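Local coordinates for protein S-adenosylmethionine dependent methyltransferase (Mesorhizobium loti, PDB 3BKW) that probably transfers a methyl group from S-adenosylmethionine to an acceptor substrate, at residues 114-126 with 184-196. Numbering follows the deposited sequence. Where two conformers were deposited one is given.
Sequences SLALHYVEDVARL and AKGVVKHHRTVGT. With EDO (1,2-ethanediol), chain D; EDO (1,2-ethanediol), chain C; EDO (1,2-ethanediol), chain E.
His118 and His190 tie the two backbones together: His190 N, in strand 189-191, donates to His118 O in the 3-10 turn 117-119 over 2.8 Å, and the Lys189 CA-H leans on the same oxygen. The turn belongs to the connection between strand 108-114 and helix 123-133 in the Rossmann-like methyltransferase fold, strand order 3-2-1-4-5-7-6, so the contact joins the connection that follows a central strand to the small two-stranded sheet of 176-178 and 189-191. Water 1 adds a second link, donating to Tyr119 O and Val188 O.

Arg192 reaches to the loop, its chain bent at chi3 (-78°), and grips Val120 O end-on with both terminal nitrogens, NH1 at 3.1 Å and NH2 at 3.0 Å, the oxygen lying in the guanidinium plane. Val123 CG1 sits over the middle of one guanidinium face, and Arg192 NE donates to O1 of a bound ethanediol. Cut back to an alanine, this position would probably leave Val120 O without either of its guanidinium donors and open a gap beside Val123 CG1.

Glu121 CA stands over one face of the His190 ring, 3.7 Å from the ring centroid and almost on the normal, a CH-pi contact; CB runs on to CE1. Further along, Tyr119 has CG beside its backbone N (chi1 -56°), which swings the ring back toward Val187. Lys189 sends its amine away to salt bridges with Glu145 and Asp181. Along one side of the Tyr119 ring, CE1 meets Val187 CG2 at 3.4 Å.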
# COMPACT_ATOMS: atom_id res chain seq x y z
N SER A 114 -2.23 13.05 12.83
CA SER A 114 -2.00 11.83 13.59
C SER A 114 -3.32 11.20 14.05
O SER A 114 -4.04 11.79 14.87
CB SER A 114 -1.13 12.12 14.81
OG SER A 114 -1.07 10.98 15.67
N LEU A 115 -3.61 10.03 13.50
CA LEU A 115 -4.71 9.19 13.97
C LEU A 115 -6.07 9.87 14.07
O LEU A 115 -6.79 9.74 15.07
CB LEU A 115 -4.29 8.57 15.31
CG LEU A 115 -2.96 7.79 15.31
CD1 LEU A 115 -2.67 7.23 16.71
CD2 LEU A 115 -2.97 6.69 14.25
N ALA A 116 -6.39 10.61 13.02
CA ALA A 116 -7.67 11.33 12.90
C ALA A 116 -8.50 10.93 11.68
O ALA A 116 -9.71 10.90 11.76
CB ALA A 116 -7.42 12.85 12.85
N LEU A 117 -7.85 10.65 10.55
CA LEU A 117 -8.55 10.44 9.30
C LEU A 117 -9.36 9.17 9.22
O LEU A 117 -10.32 9.14 8.46
CB LEU A 117 -7.63 10.58 8.10
CG LEU A 117 -6.92 11.94 7.91
CD1 LEU A 117 -6.44 11.97 6.45
CD2 LEU A 117 -7.73 13.15 8.23
N HIS A 118 -9.05 8.18 10.06
CA HIS A 118 -9.89 6.97 10.14
C HIS A 118 -11.29 7.23 10.71
O HIS A 118 -12.13 6.36 10.63
CB HIS A 118 -9.21 5.77 10.79
CG HIS A 118 -8.64 6.05 12.13
ND1 HIS A 118 -7.31 6.34 12.32
CD2 HIS A 118 -9.20 6.09 13.36
CE1 HIS A 118 -7.07 6.53 13.60
NE2 HIS A 118 -8.20 6.41 14.25
N TYR A 119 -11.52 8.42 11.29
CA TYR A 119 -12.85 8.82 11.76
C TYR A 119 -13.65 9.68 10.77
O TYR A 119 -14.80 10.03 11.04
CB TYR A 119 -12.73 9.55 13.11
CG TYR A 119 -12.02 8.73 14.16
CD1 TYR A 119 -12.47 7.44 14.51
CD2 TYR A 119 -10.89 9.22 14.82
CE1 TYR A 119 -11.82 6.67 15.49
CE2 TYR A 119 -10.23 8.44 15.82
CZ TYR A 119 -10.71 7.17 16.13
OH TYR A 119 -10.09 6.35 17.08
N VAL A 120 -13.06 9.96 9.60
CA VAL A 120 -13.68 10.81 8.57
C VAL A 120 -14.34 9.91 7.54
O VAL A 120 -13.64 9.14 6.91
CB VAL A 120 -12.61 11.74 7.92
CG1 VAL A 120 -13.21 12.54 6.77
CG2 VAL A 120 -12.04 12.70 8.98
N GLU A 121 -15.65 10.04 7.35
CA GLU A 121 -16.39 9.19 6.42
C GLU A 121 -16.00 9.45 4.97
O GLU A 121 -15.67 8.51 4.24
CB GLU A 121 -17.90 9.33 6.60
CG GLU A 121 -18.70 8.30 5.81
CD GLU A 121 -20.17 8.23 6.20
OE1 GLU A 121 -20.71 9.22 6.76
OE2 GLU A 121 -20.79 7.18 5.93
N ASP A 122 -16.06 10.72 4.56
CA ASP A 122 -15.74 11.12 3.18
C ASP A 122 -14.30 11.62 3.15
O ASP A 122 -14.03 12.83 3.07
CB ASP A 122 -16.75 12.17 2.69
CG ASP A 122 -16.64 12.46 1.20
OD1 ASP A 122 -15.74 11.90 0.53
OD2 ASP A 122 -17.48 13.25 0.72
N VAL A 123 -13.36 10.68 3.19
CA VAL A 123 -11.95 11.03 3.27
C VAL A 123 -11.45 11.66 1.97
O VAL A 123 -10.59 12.53 2.02
CB VAL A 123 -11.08 9.84 3.74
CG1 VAL A 123 -10.82 8.84 2.63
CG2 VAL A 123 -9.79 10.36 4.33
N ALA A 124 -12.00 11.23 0.83
CA ALA A 124 -11.64 11.81 -0.48
C ALA A 124 -11.91 13.32 -0.52
O ALA A 124 -11.06 14.08 -1.02
CB ALA A 124 -12.35 11.09 -1.63
N ARG A 125 -13.03 13.75 0.05
CA ARG A 125 -13.36 15.18 0.15
C ARG A 125 -12.28 15.91 0.94
O ARG A 125 -11.78 16.96 0.53
CB ARG A 125 -14.74 15.38 0.78
CG ARG A 125 -15.17 16.83 0.95
CD ARG A 125 -16.59 16.89 1.47
NE ARG A 125 -17.15 18.25 1.50
CZ ARG A 125 -16.96 19.17 2.45
NH1 ARG A 125 -16.16 18.94 3.51
NH2 ARG A 125 -17.55 20.36 2.34
N LEU A 126 -11.91 15.34 2.08
CA LEU A 126 -10.83 15.90 2.91
C LEU A 126 -9.51 15.98 2.13
O LEU A 126 -8.83 17.00 2.18
CB LEU A 126 -10.69 15.14 4.24
CG LEU A 126 -9.62 15.63 5.22
CD1 LEU A 126 -10.02 15.38 6.69
CD2 LEU A 126 -8.24 15.01 4.92
N ALA A 184 -15.97 1.13 23.87
CA ALA A 184 -14.80 1.58 24.64
C ALA A 184 -14.44 3.06 24.48
O ALA A 184 -14.15 3.73 25.48
CB ALA A 184 -13.56 0.72 24.31
N LYS A 185 -14.49 3.54 23.25
CA LYS A 185 -14.03 4.90 22.88
C LYS A 185 -15.11 5.90 22.41
O LYS A 185 -14.83 7.10 22.35
CB LYS A 185 -12.92 4.77 21.82
CG LYS A 185 -11.75 3.87 22.27
CD LYS A 185 -10.68 3.74 21.21
CE LYS A 185 -9.52 2.89 21.71
N GLY A 186 -16.32 5.44 22.09
CA GLY A 186 -17.39 6.31 21.59
C GLY A 186 -17.15 6.85 20.19
O GLY A 186 -17.63 7.94 19.86
N VAL A 187 -16.43 6.08 19.37
CA VAL A 187 -16.06 6.45 17.99
C VAL A 187 -16.43 5.36 16.99
O VAL A 187 -16.43 4.16 17.34
CB VAL A 187 -14.52 6.74 17.87
CG1 VAL A 187 -14.12 7.89 18.81
CG2 VAL A 187 -13.67 5.46 18.13
N VAL A 188 -16.79 5.79 15.78
CA VAL A 188 -17.04 4.92 14.63
C VAL A 188 -15.86 5.23 13.70
O VAL A 188 -15.60 6.39 13.42
CB VAL A 188 -18.35 5.26 13.89
CG1 VAL A 188 -18.49 4.43 12.62
CG2 VAL A 188 -19.57 5.03 14.81
N LYS A 189 -15.16 4.19 13.29
CA LYS A 189 -14.03 4.31 12.36
C LYS A 189 -14.45 3.78 11.02
O LYS A 189 -15.43 3.05 10.92
CB LYS A 189 -12.78 3.62 12.89
CG LYS A 189 -12.89 2.14 13.23
CD LYS A 189 -11.64 1.74 13.99
CE LYS A 189 -11.72 0.40 14.57
NZ LYS A 189 -10.50 0.17 15.45
N HIS A 190 -13.72 4.18 9.99
CA HIS A 190 -14.04 3.84 8.61
C HIS A 190 -12.97 2.98 8.02
O HIS A 190 -11.84 3.42 7.80
CB HIS A 190 -14.26 5.13 7.83
CG HIS A 190 -15.42 5.90 8.37
ND1 HIS A 190 -16.72 5.62 8.02
CD2 HIS A 190 -15.48 6.81 9.36
CE1 HIS A 190 -17.53 6.40 8.70
NE2 HIS A 190 -16.81 7.14 9.53
N HIS A 191 -13.34 1.72 7.80
CA HIS A 191 -12.45 0.74 7.26
C HIS A 191 -12.32 0.94 5.77
O HIS A 191 -13.32 0.90 5.04
CB HIS A 191 -12.92 -0.68 7.55
CG HIS A 191 -12.06 -1.71 6.92
ND1 HIS A 191 -10.74 -1.93 7.29
CD2 HIS A 191 -12.32 -2.59 5.93
CE1 HIS A 191 -10.24 -2.89 6.55
NE2 HIS A 191 -11.17 -3.31 5.71
N ARG A 192 -11.09 1.20 5.34
CA ARG A 192 -10.74 1.37 3.93
C ARG A 192 -9.43 0.64 3.75
O ARG A 192 -8.53 0.80 4.59
CB ARG A 192 -10.56 2.84 3.57
CG ARG A 192 -11.86 3.63 3.47
CD ARG A 192 -11.62 5.11 3.19
NE ARG A 192 -11.20 5.86 4.39
CZ ARG A 192 -11.97 6.67 5.14
NH1 ARG A 192 -13.24 6.93 4.84
NH2 ARG A 192 -11.41 7.28 6.19
N THR A 193 -9.30 -0.10 2.65
CA THR A 193 -8.07 -0.85 2.38
C THR A 193 -6.93 0.13 2.04
O THR A 193 -7.18 1.31 1.74
CB THR A 193 -8.28 -1.83 1.20
OG1 THR A 193 -8.48 -1.09 -0.01
CG2 THR A 193 -9.47 -2.80 1.45
N VAL A 194 -5.69 -0.35 2.08
CA VAL A 194 -4.52 0.49 1.71
C VAL A 194 -4.71 1.01 0.28
O VAL A 194 -4.50 2.19 0.01
CB VAL A 194 -3.17 -0.28 1.82
CG1 VAL A 194 -1.99 0.63 1.42
CG2 VAL A 194 -2.95 -0.85 3.24
N GLY A 195 -5.10 0.14 -0.65
CA GLY A 195 -5.34 0.56 -2.04
C GLY A 195 -6.37 1.66 -2.17
O GLY A 195 -6.16 2.62 -2.89
N THR A 196 -7.48 1.52 -1.45
CA THR A 196 -8.53 2.55 -1.48
C THR A 196 -7.98 3.91 -1.03
O THR A 196 -8.22 4.92 -1.66
CB THR A 196 -9.72 2.13 -0.62
OG1 THR A 196 -10.35 0.99 -1.23
CG2 THR A 196 -10.74 3.28 -0.48
C1 EDO D . -15.75 3.83 3.86
O1 EDO D . -14.95 3.04 4.74
C2 EDO D . -16.51 4.86 4.68
O2 EDO D . -17.34 4.23 5.68
C1 EDO C . -7.83 5.88 5.83
O1 EDO C . -8.41 5.94 4.50
C2 EDO C . -8.35 4.67 6.62
O2 EDO C . -9.65 4.89 7.15
C1 EDO E . -16.59 11.21 -2.59
O1 EDO E . -15.67 12.17 -2.06
C2 EDO E . -16.75 11.41 -4.10
O2 EDO E . -15.49 11.36 -4.80
O HOH W 1 -16.51 8.91 13.18
O HOH W 2 -18.15 9.04 11.19